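Local coordinates for protein thiosulfate sulfurtransferase YnjE (Escherichia coli, PDB 2WLR) that transfers sulfur from thiosulfate to cyanide, giving thiocyanate and sulfite, as a periplasmic monomer built from rhodanese domains, at residues Ala90-Leu95 with Thr101-Leu106. Numbering follows the deposited sequence.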
ATOM      1  N   ALA A  90      -9.878  18.851  16.477  1.00 11.41           N
ATOM      2  CA  ALA A  90      -8.539  19.149  15.956  1.00 11.73           C
ATOM      3  C   ALA A  90      -8.590  19.439  14.462  1.00 11.36           C
ATOM      4  O   ALA A  90      -8.006  20.403  13.947  1.00 11.37           O
ATOM      5  CB  ALA A  90      -7.602  17.984  16.217  1.00 12.79           C
ATOM      6  N   VAL A  91      -9.274  18.574  13.727  1.00 10.49           N
ATOM      7  CA  VAL A  91      -9.445  18.759  12.288  1.00 10.29           C
ATOM      8  C   VAL A  91     -10.257  20.027  11.983  1.00 10.76           C
ATOM      9  O   VAL A  91      -9.899  20.786  11.091  1.00 10.55           O
ATOM     10  CB  VAL A  91     -10.071  17.489  11.635  1.00  9.64           C
ATOM     11  CG1 VAL A  91     -10.455  17.749  10.194  1.00  9.92           C
ATOM     12  CG2 VAL A  91      -9.087  16.327  11.773  1.00 10.38           C
ATOM     13  N   LYS A  92     -11.341  20.250  12.733  1.00 11.59           N
ATOM     14  CA  LYS A  92     -12.163  21.456  12.544  1.00 11.74           C
ATOM     15  C   LYS A  92     -11.270  22.701  12.613  1.00 11.95           C
ATOM     16  O   LYS A  92     -11.355  23.582  11.770  1.00 13.14           O
ATOM     17  CB  LYS A  92     -13.256  21.545  13.597  1.00 13.23           C
ATOM     18  CG  LYS A  92     -14.050  22.848  13.564  1.00 14.57           C
ATOM     19  CD  LYS A  92     -14.630  23.214  14.931  1.00 18.15           C
ATOM     20  CE  LYS A  92     -13.530  23.735  15.872  1.00 21.06           C
ATOM     21  NZ  LYS A  92     -14.060  24.157  17.201  1.00 23.70           N
ATOM     22  N   THR A  93     -10.384  22.724  13.587  1.00 12.94           N
ATOM     23  CA  THR A  93      -9.580  23.918  13.850  1.00 13.81           C
ATOM     24  C   THR A  93      -8.611  24.167  12.702  1.00 13.82           C
ATOM     25  O   THR A  93      -8.509  25.298  12.212  1.00 14.04           O
ATOM     26  CB  THR A  93      -8.884  23.774  15.196  1.00 14.70           C
ATOM     27  OG1 THR A  93      -9.887  23.691  16.218  1.00 17.76           O
ATOM     28  CG2 THR A  93      -7.978  24.967  15.494  1.00 17.19           C
ATOM     29  N   ARG A  94      -7.934  23.127  12.218  1.00 12.19           N
ATOM     30  CA  ARG A  94      -7.050  23.250  11.071  1.00 12.16           C
ATOM     31  C   ARG A  94      -7.807  23.645   9.803  1.00 11.30           C
ATOM     32  O   ARG A  94      -7.322  24.463   9.007  1.00 12.87           O
ATOM     33  CB  ARG A  94      -6.207  21.983  10.829  1.00 11.66           C
ATOM     34  CG  ARG A  94      -5.018  21.813  11.787  1.00 13.73           C
ATOM     35  CD  ARG A  94      -3.906  22.840  11.593  1.00 12.40           C
ATOM     36  NE  ARG A  94      -3.274  22.754  10.297  1.00 11.95           N
ATOM     37  CZ  ARG A  94      -2.302  21.921   9.949  1.00  9.98           C
ATOM     38  NH1 ARG A  94      -1.824  21.019  10.791  1.00 11.85           N
ATOM     39  NH2 ARG A  94      -1.812  21.995   8.720  1.00 12.52           N
ATOM     40  N   LEU A  95      -8.998  23.076   9.602  1.00 10.96           N
ATOM     41  CA  LEU A  95      -9.737  23.409   8.385  1.00 11.02           C
ATOM     42  C   LEU A  95     -10.249  24.843   8.422  1.00 11.12           C
ATOM     43  O   LEU A  95     -10.322  25.499   7.382  1.00 11.97           O
ATOM     44  CB  LEU A  95     -10.880  22.413   8.148  1.00 10.35           C
ATOM     45  CG  LEU A  95     -10.423  21.010   7.784  1.00 10.74           C
ATOM     46  CD1 LEU A  95     -11.665  20.159   7.686  1.00 11.49           C
ATOM     47  CD2 LEU A  95      -9.642  20.914   6.508  1.00 11.91           C
ATOM     48  N   THR A 101     -15.371  27.489   5.210  1.00 18.70           N
ATOM     49  CA  THR A 101     -16.354  28.322   5.933  1.00 19.01           C
ATOM     50  C   THR A 101     -17.609  27.607   6.427  1.00 18.91           C
ATOM     51  O   THR A 101     -18.413  28.197   7.144  1.00 19.26           O
ATOM     52  CB  THR A 101     -16.780  29.536   5.068  1.00 18.83           C
ATOM     53  OG1 THR A 101     -17.465  29.078   3.916  1.00 20.82           O
ATOM     54  CG2 THR A 101     -15.551  30.337   4.616  1.00 19.66           C
ATOM     55  N   HIS A 102     -17.778  26.332   6.086  1.00 18.07           N
ATOM     56  CA  HIS A 102     -19.002  25.631   6.451  1.00 18.46           C
ATOM     57  C   HIS A 102     -18.655  24.233   6.959  1.00 17.28           C
ATOM     58  O   HIS A 102     -18.706  23.288   6.179  1.00 18.59           O
ATOM     59  CB  HIS A 102     -19.910  25.534   5.225  1.00 19.15           C
ATOM     60  CG  HIS A 102     -21.302  25.096   5.541  1.00 22.56           C
ATOM     61  ND1 HIS A 102     -21.603  24.290   6.620  1.00 26.01           N
ATOM     62  CD2 HIS A 102     -22.472  25.315   4.896  1.00 24.62           C
ATOM     63  CE1 HIS A 102     -22.904  24.058   6.644  1.00 25.29           C
ATOM     64  NE2 HIS A 102     -23.454  24.667   5.611  1.00 26.70           N
ATOM     65  N   ILE A 103     -18.293  24.141   8.236  1.00 16.05           N
ATOM     66  CA  ILE A 103     -17.796  22.904   8.858  1.00 16.52           C
ATOM     67  C   ILE A 103     -18.757  22.469   9.938  1.00 16.87           C
ATOM     68  O   ILE A 103     -18.955  23.166  10.931  1.00 17.76           O
ATOM     69  CB  ILE A 103     -16.404  23.100   9.478  1.00 16.25           C
ATOM     70  CG1 ILE A 103     -15.413  23.615   8.435  1.00 17.66           C
ATOM     71  CG2 ILE A 103     -15.857  21.770  10.092  1.00 14.89           C
ATOM     72  CD1 ILE A 103     -14.082  23.998   9.013  1.00 19.46           C
ATOM     73  N   SER A 104     -19.380  21.310   9.725  1.00 16.87           N
ATOM     74  CA  SER A 104     -20.376  20.733  10.636  1.00 16.97           C
ATOM     75  C   SER A 104     -19.927  19.355  11.121  1.00 16.52           C
ATOM     76  O   SER A 104     -18.903  18.840  10.662  1.00 15.09           O
ATOM     77  CB  SER A 104     -21.686  20.531   9.885  1.00 17.47           C
ATOM     78  OG  SER A 104     -22.203  21.752   9.392  1.00 19.57           O
ATOM     79  N   ILE A 105     -20.691  18.781  12.036  1.00 16.07           N
ATOM     80  CA  ILE A 105     -20.571  17.363  12.376  1.00 16.12           C
ATOM     81  C   ILE A 105     -21.560  16.563  11.522  1.00 14.89           C
ATOM     82  O   ILE A 105     -22.655  17.052  11.185  1.00 14.41           O
ATOM     83  CB  ILE A 105     -20.840  17.141  13.864  1.00 16.86           C
ATOM     84  CG1 ILE A 105     -20.405  15.759  14.299  1.00 20.28           C
ATOM     85  CG2 ILE A 105     -22.316  17.323  14.189  1.00 21.22           C
ATOM     86  CD1 ILE A 105     -20.147  15.680  15.768  1.00 25.53           C
ATOM     87  N   LEU A 106     -21.157  15.361  11.114  1.00 12.74           N
ATOM     88  CA  LEU A 106     -22.047  14.448  10.411  1.00 12.01           C
ATOM     89  C   LEU A 106     -22.807  13.702  11.497  1.00 12.68           C
ATOM     90  O   LEU A 106     -22.235  12.837  12.178  1.00 12.98           O
ATOM     91  CB  LEU A 106     -21.274  13.513   9.474  1.00 11.57           C
ATOM     92  CG  LEU A 106     -22.132  12.554   8.646  1.00 13.04           C
ATOM     93  CD1 LEU A 106     -23.039  13.271   7.714  1.00 15.36           C
ATOM     94  CD2 LEU A 106     -21.208  11.608   7.858  1.00 13.71           C
TER
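I103 reaches from strand 103-105 toward helix 85-97 and meets it between K92 and L95, one turn apart on the helix. Its CB points at the helix and sends out two branches. The short one, CG2, lies anti to the backbone N and comes to 4.1 Å from CG of K92, so a methyl group leans on the aliphatic root of the lysine. The longer branch leaves through CG1 and runs on nearly straight (chi2 172°), which carries the terminal methyl CD1 to the helix surface. There CD1 packs 3.7 Å from CB of L95 and also lies 3.9 Å from the backbone O of K92, touching the helix backbone as well as its side chains.

K92 gives this contact only its base. Its chain bends at chi3 (74°) and its end leads away from the strand; there NZ hydrogen-bonds to the backbone O of A4, near the modelled N-terminus. The side chain of L95 also touches I23 of strand 21-24 and I68 of helix 61-70, while I103 also rests on V79 of the neighbouring strand.

The helix and strand are the last two elements of the beta-alpha-beta unit formed by strand 79-82, helix 85-97 and strand 103-105, the last being the outermost regular strand of the parallel sheet in the first rhodanese domain, with I103 also backbone-bonded to A7. Mostly hydrocarbon meets hydrocarbon here, consistent with a contact held by close packing and burial, while the lysine's ammonium has D89 only as a long, weak ion-pair partner.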